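Local coordinates for protein cysteine protease-like VirA (Shigella flexneri, PDB 3EB8) that is a secreted virulence effector required for entry into epithelial cells and for spreading within and between them, though its reported tubulin-cleaving protease activity is disputed, at residues 137-143 and 233-238; 191-197 and 220-226; 312-317 and 353-357. All coordinates share one frame; numbering follows the deposited sequence.

Contact 1. Residues 137-143 and 233-238; sequences FNSVWHD and TSAFWQ
F137 and W237 meet as an oblique aromatic pair, ring centroids 4.4 Å apart and planes 33° from each other, with W237 CE3 over the centre of the phenyl face. The same indole also covers backbone: F137 CA stands 3.5 Å from the centroid of the five-membered ring, almost on its normal, a CH-pi contact. With CG anti to its own N (chi1 -175°), W237 extends its broad ring along the start of the other segment, and its two fused rings let one residue meet both the ring and the backbone of F137. At the CD1 and NE1 edge of the indole lies a polar cluster centred on D143 OD2. S139 OG donates to this oxygen at 2.6 Å and Q238 N at 3.0 Å, from opposite faces of the carboxylate plane, so its rotation is held from two directions. Here the turn leading into helix 140-149 packs against the turn that leaves helix 226-234. S139 occupies the N-cap position, yet its hydroxyl serves D143, a full helical turn later, instead of capping a backbone N-H. V140 CG2, one methyl of the branched valine, approaches T233 O to 3.3 Å. The indole of W141 turns an edge to T233, CZ3 lying 3.4 Å from OG1, while W141 NE1 bonds K187 O and T233 OG1 bonds I229 O. L338 of helix 335-341 closes over F137, V140 and S234.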
ATOM      1  N   PHE A 137      -4.346  -9.212 -15.214  1.00 55.01           N
ATOM      2  CA  PHE A 137      -4.161 -10.223 -14.171  1.00 53.71           C
ATOM      3  C   PHE A 137      -3.731 -11.579 -14.714  1.00 59.97           C
ATOM      4  O   PHE A 137      -3.756 -12.574 -13.992  1.00 55.23           O
ATOM      5  CB  PHE A 137      -5.418 -10.378 -13.301  1.00 51.89           C
ATOM      6  CG  PHE A 137      -5.723  -9.170 -12.472  1.00 50.68           C
ATOM      7  CD1 PHE A 137      -6.617  -8.202 -12.927  1.00 50.98           C
ATOM      8  CD2 PHE A 137      -5.102  -8.988 -11.236  1.00 49.63           C
ATOM      9  CE1 PHE A 137      -6.881  -7.063 -12.162  1.00 50.00           C
ATOM     10  CE2 PHE A 137      -5.366  -7.859 -10.463  1.00 48.80           C
ATOM     11  CZ  PHE A 137      -6.244  -6.894 -10.928  1.00 49.00           C
ATOM     12  N   ASN A 138      -3.329 -11.627 -15.981  1.00 57.09           N
ATOM     13  CA  ASN A 138      -2.836 -12.876 -16.553  1.00 58.68           C
ATOM     14  C   ASN A 138      -1.719 -13.521 -15.722  1.00 65.64           C
ATOM     15  O   ASN A 138      -1.696 -14.735 -15.539  1.00 58.66           O
ATOM     16  CB  ASN A 138      -2.350 -12.676 -17.993  1.00 61.46           C
ATOM     17  CG  ASN A 138      -3.418 -13.009 -19.022  1.00 99.46           C
ATOM     18  OD1 ASN A 138      -4.606 -13.130 -18.695  1.00102.44           O
ATOM     19  ND2 ASN A 138      -3.002 -13.154 -20.281  1.00 91.22           N
ATOM     20  N   SER A 139      -0.797 -12.712 -15.215  1.00 58.27           N
ATOM     21  CA  SER A 139       0.368 -13.268 -14.550  1.00 58.56           C
ATOM     22  C   SER A 139       0.201 -13.428 -13.040  1.00 56.31           C
ATOM     23  O   SER A 139       1.169 -13.760 -12.350  1.00 56.49           O
ATOM     24  CB  SER A 139       1.604 -12.424 -14.849  1.00 60.18           C
ATOM     25  OG  SER A 139       1.479 -11.131 -14.299  1.00 59.03           O
ATOM     26  N   VAL A 140      -1.019 -13.224 -12.538  1.00 54.47           N
ATOM     27  CA  VAL A 140      -1.233 -13.106 -11.101  1.00 52.56           C
ATOM     28  C   VAL A 140      -0.774 -14.316 -10.275  1.00 52.48           C
ATOM     29  O   VAL A 140      -0.153 -14.136  -9.234  1.00 51.86           O
ATOM     30  CB  VAL A 140      -2.692 -12.726 -10.753  1.00 51.00           C
ATOM     31  CG1 VAL A 140      -3.627 -13.844 -11.083  1.00 51.14           C
ATOM     32  CG2 VAL A 140      -2.804 -12.372  -9.285  1.00 49.42           C
ATOM     33  N   TRP A 141      -1.068 -15.533 -10.728  1.00 53.22           N
ATOM     34  CA  TRP A 141      -0.622 -16.733 -10.007  1.00 53.45           C
ATOM     35  C   TRP A 141       0.909 -16.825  -9.905  1.00 54.73           C
ATOM     36  O   TRP A 141       1.442 -17.139  -8.845  1.00 57.05           O
ATOM     37  CB  TRP A 141      -1.141 -18.030 -10.647  1.00 54.56           C
ATOM     38  CG  TRP A 141      -2.632 -18.164 -10.822  1.00 53.85           C
ATOM     39  CD1 TRP A 141      -3.272 -18.931 -11.755  1.00 60.67           C
ATOM     40  CD2 TRP A 141      -3.662 -17.539 -10.042  1.00 52.05           C
ATOM     41  NE1 TRP A 141      -4.631 -18.818 -11.610  1.00 65.58           N
ATOM     42  CE2 TRP A 141      -4.900 -17.962 -10.575  1.00 62.39           C
ATOM     43  CE3 TRP A 141      -3.660 -16.653  -8.959  1.00 50.49           C
ATOM     44  CZ2 TRP A 141      -6.123 -17.533 -10.056  1.00 51.15           C
ATOM     45  CZ3 TRP A 141      -4.881 -16.224  -8.441  1.00 49.30           C
ATOM     46  CH2 TRP A 141      -6.093 -16.663  -8.993  1.00 49.65           C
ATOM     47  N   HIS A 142       1.613 -16.571 -11.005  1.00 56.49           N
ATOM     48  CA  HIS A 142       3.075 -16.635 -10.985  1.00 58.11           C
ATOM     49  C   HIS A 142       3.654 -15.481 -10.180  1.00 62.87           C
ATOM     50  O   HIS A 142       4.673 -15.632  -9.514  1.00 64.66           O
ATOM     51  CB  HIS A 142       3.654 -16.636 -12.407  1.00 74.97           C
ATOM     52  CG  HIS A 142       3.225 -17.809 -13.232  1.00110.07           C
ATOM     53  ND1 HIS A 142       1.905 -18.057 -13.547  1.00127.33           N
ATOM     54  CD2 HIS A 142       3.943 -18.802 -13.809  1.00126.84           C
ATOM     55  CE1 HIS A 142       1.827 -19.154 -14.279  1.00131.87           C
ATOM     56  NE2 HIS A 142       3.049 -19.625 -14.453  1.00134.11           N
ATOM     57  N   ASP A 143       2.989 -14.332 -10.246  1.00 56.18           N
ATOM     58  CA  ASP A 143       3.364 -13.171  -9.450  1.00 55.45           C
ATOM     59  C   ASP A 143       3.339 -13.458  -7.936  1.00 54.02           C
ATOM     60  O   ASP A 143       4.306 -13.186  -7.233  1.00 54.53           O
ATOM     61  CB  ASP A 143       2.480 -11.972  -9.807  1.00 54.57           C
ATOM     62  CG  ASP A 143       2.728 -11.479 -11.220  1.00 56.41           C
ATOM     63  OD1 ASP A 143       3.808 -11.800 -11.766  1.00 58.56           O
ATOM     64  OD2 ASP A 143       1.856 -10.781 -11.793  1.00 56.03           O
ATOM     65  N   THR A 233      -4.586 -12.575  -3.533  1.00 45.23           N
ATOM     66  CA  THR A 233      -3.763 -12.892  -4.703  1.00 46.04           C
ATOM     67  C   THR A 233      -3.674 -11.716  -5.662  1.00 46.24           C
ATOM     68  O   THR A 233      -2.616 -11.410  -6.181  1.00 47.04           O
ATOM     69  CB  THR A 233      -4.230 -14.179  -5.446  1.00 46.64           C
ATOM     70  OG1 THR A 233      -5.576 -14.029  -5.916  1.00 46.37           O
ATOM     71  CG2 THR A 233      -4.157 -15.382  -4.512  1.00 46.81           C
ATOM     72  N   SER A 234      -4.784 -11.030  -5.867  1.00 45.75           N
ATOM     73  CA  SER A 234      -4.784  -9.911  -6.790  1.00 46.15           C
ATOM     74  C   SER A 234      -3.755  -8.858  -6.400  1.00 47.61           C
ATOM     75  O   SER A 234      -3.249  -8.137  -7.271  1.00 49.98           O
ATOM     76  CB  SER A 234      -6.165  -9.271  -6.854  1.00 45.67           C
ATOM     77  OG  SER A 234      -6.436  -8.518  -5.692  1.00 45.01           O
ATOM     78  N   ALA A 235      -3.467  -8.765  -5.101  1.00 45.89           N
ATOM     79  CA  ALA A 235      -2.592  -7.722  -4.564  1.00 46.28           C
ATOM     80  C   ALA A 235      -1.166  -7.825  -5.099  1.00 47.49           C
ATOM     81  O   ALA A 235      -0.413  -6.858  -5.052  1.00 48.29           O
ATOM     82  CB  ALA A 235      -2.583  -7.734  -3.021  1.00 45.75           C
ATOM     83  N   PHE A 236      -0.809  -9.005  -5.599  1.00 47.88           N
ATOM     84  CA  PHE A 236       0.545  -9.263  -6.081  1.00 49.31           C
ATOM     85  C   PHE A 236       0.705  -9.061  -7.604  1.00 50.58           C
ATOM     86  O   PHE A 236       1.819  -9.108  -8.112  1.00 52.15           O
ATOM     87  CB  PHE A 236       1.012 -10.674  -5.678  1.00 49.47           C
ATOM     88  CG  PHE A 236       1.216 -10.856  -4.196  1.00 48.86           C
ATOM     89  CD1 PHE A 236       0.150 -11.165  -3.367  1.00 47.62           C
ATOM     90  CD2 PHE A 236       2.483 -10.724  -3.632  1.00 49.85           C
ATOM     91  CE1 PHE A 236       0.343 -11.333  -1.999  1.00 47.38           C
ATOM     92  CE2 PHE A 236       2.677 -10.891  -2.264  1.00 49.55           C
ATOM     93  CZ  PHE A 236       1.609 -11.198  -1.448  1.00 48.32           C
ATOM     94  N   TRP A 237      -0.391  -8.849  -8.340  1.00 43.89           N
ATOM     95  CA  TRP A 237      -0.244  -8.691  -9.789  1.00 47.90           C
ATOM     96  C   TRP A 237       0.798  -7.591 -10.144  1.00 51.78           C
ATOM     97  O   TRP A 237       0.722  -6.459  -9.653  1.00 47.36           O
ATOM     98  CB  TRP A 237      -1.593  -8.456 -10.494  1.00 44.91           C
ATOM     99  CG  TRP A 237      -1.450  -8.424 -12.009  1.00 52.22           C
ATOM    100  CD1 TRP A 237      -0.720  -9.291 -12.785  1.00 45.92           C
ATOM    101  CD2 TRP A 237      -2.033  -7.485 -12.910  1.00 48.44           C
ATOM    102  NE1 TRP A 237      -0.815  -8.946 -14.101  1.00 52.66           N
ATOM    103  CE2 TRP A 237      -1.613  -7.840 -14.214  1.00 54.91           C
ATOM    104  CE3 TRP A 237      -2.895  -6.390 -12.751  1.00 50.82           C
ATOM    105  CZ2 TRP A 237      -2.017  -7.135 -15.359  1.00 48.34           C
ATOM    106  CZ3 TRP A 237      -3.300  -5.684 -13.896  1.00 48.89           C
ATOM    107  CH2 TRP A 237      -2.848  -6.063 -15.185  1.00 48.64           C
ATOM    108  N   GLN A 238       1.773  -7.932 -10.985  1.00 45.16           N
ATOM    109  CA  GLN A 238       2.916  -7.042 -11.220  1.00 45.45           C
ATOM    110  C   GLN A 238       2.546  -5.687 -11.830  1.00 46.11           C
ATOM    111  O   GLN A 238       3.243  -4.703 -11.614  1.00 50.36           O
ATOM    112  CB  GLN A 238       3.955  -7.738 -12.089  1.00 53.82           C
ATOM    113  CG  GLN A 238       3.410  -8.260 -13.415  1.00 67.41           C
ATOM    114  CD  GLN A 238       4.492  -8.910 -14.274  1.00 84.25           C
ATOM    115  OE1 GLN A 238       4.562 -10.142 -14.395  1.00 72.53           O
ATOM    116  NE2 GLN A 238       5.355  -8.081 -14.861  1.00 87.27           N
TER

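Contact 2. Residues 191-197 and 220-226; sequences MLSYNQV and TSLFQDP
S193, whose carbonyl carbon borders the side chain of Q224, donates its backbone N to Q196 OE1 at 2.7 Å, with the N-H pointing well at an oxygen that it meets from above the carbonyl plane. The return bond, Q196 N to S193 OG at 2.9 Å, completes a capping box: a short hydroxyl and a longer amide suit the two places and satisfy N-H groups at the start of helix 194-204. Against this start lies the extended chain of Q224, whose CG rests 3.9 Å from V197 CG1 and equally near L192 O, with its amide end beside the backbone and CB of Y194. Helices 194-204 and 210-221 form a helical hairpin, so the beginning of the first meets the end of the second; both belong to the region assigned to tubulin binding. Y194 CE1 takes T220 CG2 at 3.5 Å, the methyl approaching the ring obliquely. T220 can offer that methyl because CG2 is anti to its N, which leaves OG1 to bond K216 O. Nearer helix 226-234, M191 bends at chi2 and chi3 (-56° and -51°), bringing CE to 3.2 Å from F223 O; its CG lies 3.5 Å from P226 CG. Flexible methionine moulds itself to the rigid proline ring, which opens helix 226-234 just after D225, whose OD1 caps A227 N and OD2 bonds Y300 OH. F223, at positive phi, has its phenyl ring against L169 and L173.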
ATOM      1  N   MET A 191     -11.475 -23.682  -4.391  1.00 69.91           N
ATOM      2  CA  MET A 191     -11.389 -23.242  -3.008  1.00 75.96           C
ATOM      3  C   MET A 191     -11.124 -24.399  -2.050  1.00 75.43           C
ATOM      4  O   MET A 191     -11.526 -25.535  -2.309  1.00 79.29           O
ATOM      5  CB  MET A 191     -12.659 -22.479  -2.628  1.00 88.54           C
ATOM      6  CG  MET A 191     -12.708 -21.090  -3.250  1.00100.45           C
ATOM      7  SD  MET A 191     -11.241 -20.134  -2.809  1.00 87.78           S
ATOM      8  CE  MET A 191     -11.283 -20.359  -1.023  1.00 50.59           C
ATOM      9  N   LEU A 192     -10.437 -24.107  -0.948  1.00 74.60           N
ATOM     10  CA  LEU A 192     -10.060 -25.139   0.011  1.00 56.03           C
ATOM     11  C   LEU A 192     -11.223 -25.553   0.902  1.00 57.44           C
ATOM     12  O   LEU A 192     -12.022 -24.714   1.326  1.00 58.67           O
ATOM     13  CB  LEU A 192      -8.869 -24.682   0.868  1.00 55.10           C
ATOM     14  CG  LEU A 192      -7.468 -24.897   0.281  1.00 76.32           C
ATOM     15  CD1 LEU A 192      -7.285 -24.045  -0.941  1.00 71.68           C
ATOM     16  CD2 LEU A 192      -6.363 -24.594   1.288  1.00 79.28           C
ATOM     17  N   SER A 193     -11.319 -26.845   1.194  1.00 59.57           N
ATOM     18  CA  SER A 193     -12.312 -27.309   2.150  1.00 61.35           C
ATOM     19  C   SER A 193     -12.019 -26.734   3.536  1.00 60.90           C
ATOM     20  O   SER A 193     -10.914 -26.276   3.804  1.00 59.59           O
ATOM     21  CB  SER A 193     -12.323 -28.832   2.227  1.00 63.99           C
ATOM     22  OG  SER A 193     -11.125 -29.318   2.808  1.00 99.19           O
ATOM     23  N   TYR A 194     -13.012 -26.767   4.416  1.00 62.29           N
ATOM     24  CA  TYR A 194     -12.753 -26.468   5.810  1.00 64.51           C
ATOM     25  C   TYR A 194     -11.670 -27.396   6.367  1.00 68.70           C
ATOM     26  O   TYR A 194     -10.783 -26.957   7.104  1.00 62.99           O
ATOM     27  CB  TYR A 194     -14.017 -26.593   6.667  1.00 64.74           C
ATOM     28  CG  TYR A 194     -13.666 -26.630   8.132  1.00 71.43           C
ATOM     29  CD1 TYR A 194     -13.485 -25.459   8.854  1.00 64.72           C
ATOM     30  CD2 TYR A 194     -13.464 -27.838   8.780  1.00 73.90           C
ATOM     31  CE1 TYR A 194     -13.139 -25.491  10.185  1.00 66.03           C
ATOM     32  CE2 TYR A 194     -13.119 -27.884  10.111  1.00 76.75           C
ATOM     33  CZ  TYR A 194     -12.956 -26.708  10.811  1.00 74.66           C
ATOM     34  OH  TYR A 194     -12.612 -26.765  12.142  1.00 72.18           O
ATOM     35  N   ASN A 195     -11.764 -28.683   6.036  1.00 65.67           N
ATOM     36  CA  ASN A 195     -10.758 -29.648   6.445  1.00 66.97           C
ATOM     37  C   ASN A 195      -9.345 -29.231   6.076  1.00 65.02           C
ATOM     38  O   ASN A 195      -8.443 -29.271   6.911  1.00 80.74           O
ATOM     39  CB  ASN A 195     -11.048 -31.009   5.834  1.00 69.24           C
ATOM     40  CG  ASN A 195     -12.156 -31.723   6.539  1.00 79.99           C
ATOM     41  OD1 ASN A 195     -12.676 -31.228   7.538  1.00 75.37           O
ATOM     42  ND2 ASN A 195     -12.535 -32.897   6.029  1.00 74.46           N
ATOM     43  N   GLN A 196      -9.155 -28.834   4.823  1.00 63.35           N
ATOM     44  CA  GLN A 196      -7.828 -28.498   4.327  1.00 61.90           C
ATOM     45  C   GLN A 196      -7.224 -27.288   5.024  1.00 61.23           C
ATOM     46  O   GLN A 196      -6.110 -27.363   5.546  1.00 72.64           O
ATOM     47  CB  GLN A 196      -7.850 -28.284   2.816  1.00 60.83           C
ATOM     48  CG  GLN A 196      -7.877 -29.573   2.000  1.00 62.75           C
ATOM     49  CD  GLN A 196      -8.675 -29.419   0.714  1.00 79.85           C
ATOM     50  OE1 GLN A 196      -9.209 -28.348   0.426  1.00 70.96           O
ATOM     51  NE2 GLN A 196      -8.763 -30.488  -0.061  1.00 64.26           N
ATOM     52  N   VAL A 197      -7.951 -26.172   5.033  1.00 69.79           N
ATOM     53  CA  VAL A 197      -7.435 -24.950   5.639  1.00 63.70           C
ATOM     54  C   VAL A 197      -7.180 -25.168   7.126  1.00 71.04           C
ATOM     55  O   VAL A 197      -6.201 -24.672   7.672  1.00 66.47           O
ATOM     56  CB  VAL A 197      -8.384 -23.746   5.452  1.00 59.78           C
ATOM     57  CG1 VAL A 197      -9.097 -23.829   4.126  1.00 61.93           C
ATOM     58  CG2 VAL A 197      -9.383 -23.652   6.585  1.00 59.02           C
ATOM     59  N   THR A 220      -9.685 -19.119   9.543  1.00 55.10           N
ATOM     60  CA  THR A 220     -10.354 -20.314   9.040  1.00 56.06           C
ATOM     61  C   THR A 220     -11.524 -19.931   8.146  1.00 55.48           C
ATOM     62  O   THR A 220     -11.747 -20.538   7.104  1.00 55.23           O
ATOM     63  CB  THR A 220     -10.852 -21.228  10.183  1.00 58.65           C
ATOM     64  OG1 THR A 220      -9.725 -21.834  10.830  1.00 59.40           O
ATOM     65  CG2 THR A 220     -11.748 -22.326   9.632  1.00 59.90           C
ATOM     66  N   SER A 221     -12.263 -18.914   8.575  1.00 56.33           N
ATOM     67  CA  SER A 221     -13.402 -18.400   7.830  1.00 55.16           C
ATOM     68  C   SER A 221     -12.932 -17.728   6.547  1.00 52.97           C
ATOM     69  O   SER A 221     -13.309 -18.136   5.456  1.00 52.67           O
ATOM     70  CB  SER A 221     -14.217 -17.437   8.697  1.00 62.43           C
ATOM     71  OG  SER A 221     -15.049 -16.615   7.899  1.00 67.45           O
ATOM     72  N   LEU A 222     -12.103 -16.697   6.664  1.00 51.68           N
ATOM     73  CA  LEU A 222     -11.394 -16.210   5.487  1.00 49.93           C
ATOM     74  C   LEU A 222     -10.665 -17.466   5.065  1.00 60.50           C
ATOM     75  O   LEU A 222     -10.655 -18.438   5.807  1.00 89.62           O
ATOM     76  CB  LEU A 222     -10.389 -15.135   5.859  1.00 49.04           C
ATOM     77  CG  LEU A 222     -10.797 -13.967   6.750  1.00 52.57           C
ATOM     78  CD1 LEU A 222      -9.553 -13.204   7.237  1.00 48.92           C
ATOM     79  CD2 LEU A 222     -11.740 -13.052   6.005  1.00 48.84           C
ATOM     80  N   PHE A 223     -10.062 -17.478   3.899  1.00 49.12           N
ATOM     81  CA  PHE A 223      -9.311 -18.664   3.450  1.00 56.17           C
ATOM     82  C   PHE A 223     -10.241 -19.656   2.763  1.00 50.48           C
ATOM     83  O   PHE A 223      -9.836 -20.366   1.846  1.00 57.17           O
ATOM     84  CB  PHE A 223      -8.570 -19.374   4.597  1.00 50.56           C
ATOM     85  CG  PHE A 223      -7.265 -18.716   5.007  1.00 54.96           C
ATOM     86  CD1 PHE A 223      -7.103 -17.335   4.953  1.00 48.78           C
ATOM     87  CD2 PHE A 223      -6.211 -19.483   5.492  1.00 52.93           C
ATOM     88  CE1 PHE A 223      -5.914 -16.746   5.352  1.00 48.51           C
ATOM     89  CE2 PHE A 223      -5.004 -18.891   5.889  1.00 50.40           C
ATOM     90  CZ  PHE A 223      -4.865 -17.522   5.817  1.00 49.82           C
ATOM     91  N   GLN A 224     -11.481 -19.712   3.237  1.00 51.40           N
ATOM     92  CA  GLN A 224     -12.540 -20.398   2.524  1.00 52.40           C
ATOM     93  C   GLN A 224     -13.387 -19.392   1.746  1.00 51.61           C
ATOM     94  O   GLN A 224     -14.300 -19.770   1.029  1.00 52.40           O
ATOM     95  CB  GLN A 224     -13.440 -21.171   3.491  1.00 54.42           C
ATOM     96  CG  GLN A 224     -12.718 -22.269   4.251  1.00 58.26           C
ATOM     97  CD  GLN A 224     -13.648 -22.993   5.187  1.00 63.98           C
ATOM     98  OE1 GLN A 224     -13.686 -22.711   6.394  1.00 58.64           O
ATOM     99  NE2 GLN A 224     -14.442 -23.908   4.633  1.00 59.48           N
ATOM    100  N   ASP A 225     -13.102 -18.108   1.902  1.00 50.30           N
ATOM    101  CA  ASP A 225     -13.858 -17.115   1.175  1.00 51.77           C
ATOM    102  C   ASP A 225     -13.134 -16.785  -0.138  1.00 48.57           C
ATOM    103  O   ASP A 225     -12.072 -16.178  -0.130  1.00 47.53           O
ATOM    104  CB  ASP A 225     -14.074 -15.868   2.041  1.00 49.33           C
ATOM    105  CG  ASP A 225     -14.890 -14.814   1.348  1.00 61.77           C
ATOM    106  OD1 ASP A 225     -15.206 -14.976   0.147  1.00 55.60           O
ATOM    107  OD2 ASP A 225     -15.215 -13.815   2.008  1.00 58.61           O
ATOM    108  N   PRO A 226     -13.723 -17.184  -1.279  1.00 49.04           N
ATOM    109  CA  PRO A 226     -13.062 -16.965  -2.566  1.00 48.39           C
ATOM    110  C   PRO A 226     -12.819 -15.483  -2.813  1.00 47.22           C
ATOM    111  O   PRO A 226     -11.872 -15.119  -3.490  1.00 46.61           O
ATOM    112  CB  PRO A 226     -14.058 -17.520  -3.581  1.00 49.49           C
ATOM    113  CG  PRO A 226     -14.970 -18.399  -2.796  1.00 56.76           C
ATOM    114  CD  PRO A 226     -15.062 -17.767  -1.441  1.00 50.48           C
TER

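Contact 3. Residues 312-317 and 353-357; sequences TCNGVG and IISPD
Strands 315-317 and 353-356 run antiparallel, their axes 5.5 Å apart at closest with N-to-C directions 149° apart, and the CA atoms of G317 and S355 close to 4.5 Å. That closeness depends on G317 lacking a side chain, for its CA lies 3.1 Å from I354 O and a beta carbon would have to occupy the same space. P356 O is gripped by two donors. S355 OG, anti to its own N (chi1 174°), folds forward along its chain to reach it at 2.7 Å, while N314 ND2 comes across at 3.0 Å with the acceptor almost exactly in the amide plane. An asparagine fits here because its amide can turn one N-H straight to a carbonyl near the end of the chain. T312 OG1 sits 3.0 Å from S355 OG; its proton may go there or, more weakly, to G315 O, and the geometry leaves this open. The same oxygen accepts N314 N, forming an ST turn. P356, with no N-H to offer, lays its ring against the other segment, CG lying 3.3 Å from V316 O and CD beside T312 OG1; V112 of helix 110-118 touches it as well. G315 takes a phi of 146°, a backbone shape natural to a residue without a beta carbon, and its O receives T312 N at 2.9 Å. The weaker bond from G315 N to T312 O makes this turn the two-residue loop of a beta hairpin between strands 300-312 and 315-327; strand 348-356 pairs antiparallel with 315-327, the hairpin's second strand, within the mixed sheet.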
ATOM      1  N   THR A 312      18.365   8.393  -4.358  1.00 49.42           N
ATOM      2  CA  THR A 312      18.211   9.823  -4.162  1.00 47.86           C
ATOM      3  C   THR A 312      19.593  10.421  -4.020  1.00 55.81           C
ATOM      4  O   THR A 312      20.596   9.707  -4.082  1.00 48.37           O
ATOM      5  CB  THR A 312      17.429  10.141  -2.871  1.00 56.71           C
ATOM      6  OG1 THR A 312      18.223   9.762  -1.733  1.00 49.78           O
ATOM      7  CG2 THR A 312      16.079   9.391  -2.844  1.00 52.18           C
ATOM      8  N   CYS A 313      19.646  11.731  -3.818  1.00 52.41           N
ATOM      9  CA  CYS A 313      20.924  12.414  -3.644  1.00 56.51           C
ATOM     10  C   CYS A 313      21.578  12.093  -2.289  1.00 48.52           C
ATOM     11  O   CYS A 313      22.684  12.553  -2.010  1.00 64.85           O
ATOM     12  CB  CYS A 313      20.726  13.919  -3.757  1.00 49.32           C
ATOM     13  SG  CYS A 313      19.603  14.472  -2.503  1.00 63.76           S
ATOM     14  N   ASN A 314      20.898  11.307  -1.457  1.00 52.36           N
ATOM     15  CA  ASN A 314      21.448  10.900  -0.157  1.00 48.22           C
ATOM     16  C   ASN A 314      21.783   9.414  -0.052  1.00 49.62           C
ATOM     17  O   ASN A 314      22.461   8.987   0.876  1.00 52.38           O
ATOM     18  CB  ASN A 314      20.488  11.267   0.970  1.00 56.54           C
ATOM     19  CG  ASN A 314      20.356  12.762   1.160  1.00 60.25           C
ATOM     20  OD1 ASN A 314      21.157  13.541   0.635  1.00 55.09           O
ATOM     21  ND2 ASN A 314      19.348  13.173   1.926  1.00 49.25           N
ATOM     22  N   GLY A 315      21.291   8.614  -0.989  1.00 51.88           N
ATOM     23  CA  GLY A 315      21.545   7.191  -0.934  1.00 48.61           C
ATOM     24  C   GLY A 315      20.398   6.359  -1.460  1.00 53.61           C
ATOM     25  O   GLY A 315      19.623   6.811  -2.299  1.00 51.49           O
ATOM     26  N   VAL A 316      20.290   5.134  -0.957  1.00 52.91           N
ATOM     27  CA  VAL A 316      19.269   4.207  -1.424  1.00 48.18           C
ATOM     28  C   VAL A 316      17.941   4.451  -0.714  1.00 49.87           C
ATOM     29  O   VAL A 316      17.779   4.145   0.477  1.00 46.33           O
ATOM     30  CB  VAL A 316      19.704   2.741  -1.211  1.00 57.18           C
ATOM     31  CG1 VAL A 316      18.728   1.788  -1.900  1.00 45.70           C
ATOM     32  CG2 VAL A 316      21.117   2.530  -1.730  1.00 55.87           C
ATOM     33  N   GLY A 317      16.990   5.010  -1.457  1.00 47.65           N
ATOM     34  CA  GLY A 317      15.661   5.277  -0.936  1.00 46.31           C
ATOM     35  C   GLY A 317      14.644   4.336  -1.539  1.00 46.00           C
ATOM     36  O   GLY A 317      15.002   3.337  -2.159  1.00 45.75           O
ATOM     37  N   ILE A 353       8.103   9.239  -2.388  1.00 47.89           N
ATOM     38  CA  ILE A 353       9.514   8.945  -2.314  1.00 47.66           C
ATOM     39  C   ILE A 353       9.979   9.050  -0.863  1.00 53.00           C
ATOM     40  O   ILE A 353       9.645  10.001  -0.148  1.00 48.03           O
ATOM     41  CB  ILE A 353      10.339   9.858  -3.241  1.00 48.09           C
ATOM     42  CG1 ILE A 353      10.085   9.477  -4.703  1.00 52.58           C
ATOM     43  CG2 ILE A 353      11.824   9.701  -2.975  1.00 47.89           C
ATOM     44  CD1 ILE A 353      10.753  10.405  -5.693  1.00 57.43           C
ATOM     45  N   ILE A 354      10.723   8.037  -0.435  1.00 47.20           N
ATOM     46  CA  ILE A 354      11.300   7.987   0.896  1.00 52.18           C
ATOM     47  C   ILE A 354      12.817   7.995   0.737  1.00 52.30           C
ATOM     48  O   ILE A 354      13.386   7.134   0.063  1.00 54.40           O
ATOM     49  CB  ILE A 354      10.826   6.743   1.675  1.00 46.96           C
ATOM     50  CG1 ILE A 354       9.310   6.813   1.933  1.00 47.90           C
ATOM     51  CG2 ILE A 354      11.573   6.610   2.980  1.00 47.18           C
ATOM     52  CD1 ILE A 354       8.449   6.380   0.758  1.00 46.75           C
ATOM     53  N   SER A 355      13.463   9.001   1.321  1.00 52.16           N
ATOM     54  CA  SER A 355      14.899   9.188   1.164  1.00 47.69           C
ATOM     55  C   SER A 355      15.650   9.008   2.480  1.00 50.77           C
ATOM     56  O   SER A 355      15.156   9.432   3.543  1.00 51.73           O
ATOM     57  CB  SER A 355      15.181  10.591   0.618  1.00 53.27           C
ATOM     58  OG  SER A 355      16.571  10.851   0.577  1.00 51.82           O
ATOM     59  N   PRO A 356      16.844   8.380   2.417  1.00 60.11           N
ATOM     60  CA  PRO A 356      17.754   8.411   3.563  1.00 52.26           C
ATOM     61  C   PRO A 356      18.088   9.870   3.794  1.00 49.17           C
ATOM     62  O   PRO A 356      18.034  10.658   2.840  1.00 48.57           O
ATOM     63  CB  PRO A 356      19.005   7.693   3.051  1.00 47.83           C
ATOM     64  CG  PRO A 356      18.623   7.026   1.790  1.00 62.89           C
ATOM     65  CD  PRO A 356      17.471   7.783   1.225  1.00 62.83           C
ATOM     66  N   ASP A 357      18.410  10.249   5.023  1.00 49.63           N
ATOM     67  CA  ASP A 357      18.829  11.626   5.265  1.00 54.96           C
ATOM     68  C   ASP A 357      20.273  11.792   4.831  1.00 54.76           C
ATOM     69  O   ASP A 357      20.840  10.822   4.338  1.00 57.36           O
ATOM     70  CB  ASP A 357      18.659  12.024   6.726  1.00 50.40           C
ATOM     71  CG  ASP A 357      18.595  13.516   6.894  1.00 54.44           C
ATOM     72  OD1 ASP A 357      19.133  14.215   6.017  1.00 63.73           O
ATOM     73  OD2 ASP A 357      17.995  13.997   7.874  1.00 52.64           O
TER

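Overall arrangement
Contacts 1 and 2 belong to the same helical part of the chain: the 22 residues between the segments of contact 2 all lie between those of contact 1, and helix 226-234 runs from P226 in one to T233 and S234 in the other. Their centres are 20 Å apart and their nearest atoms about 7 Å. Contact 3 comes later in the chain, at a hairpin end of the mixed sheet; its centre is 29 Å from that of contact 1. Contacts 2 and 3 lie on opposite sides of the chain's centre, 42 Å apart between centres. Contact 2 and residues 233-238 of contact 1 fall in the tubulin-binding region, whereas contact 3 does not.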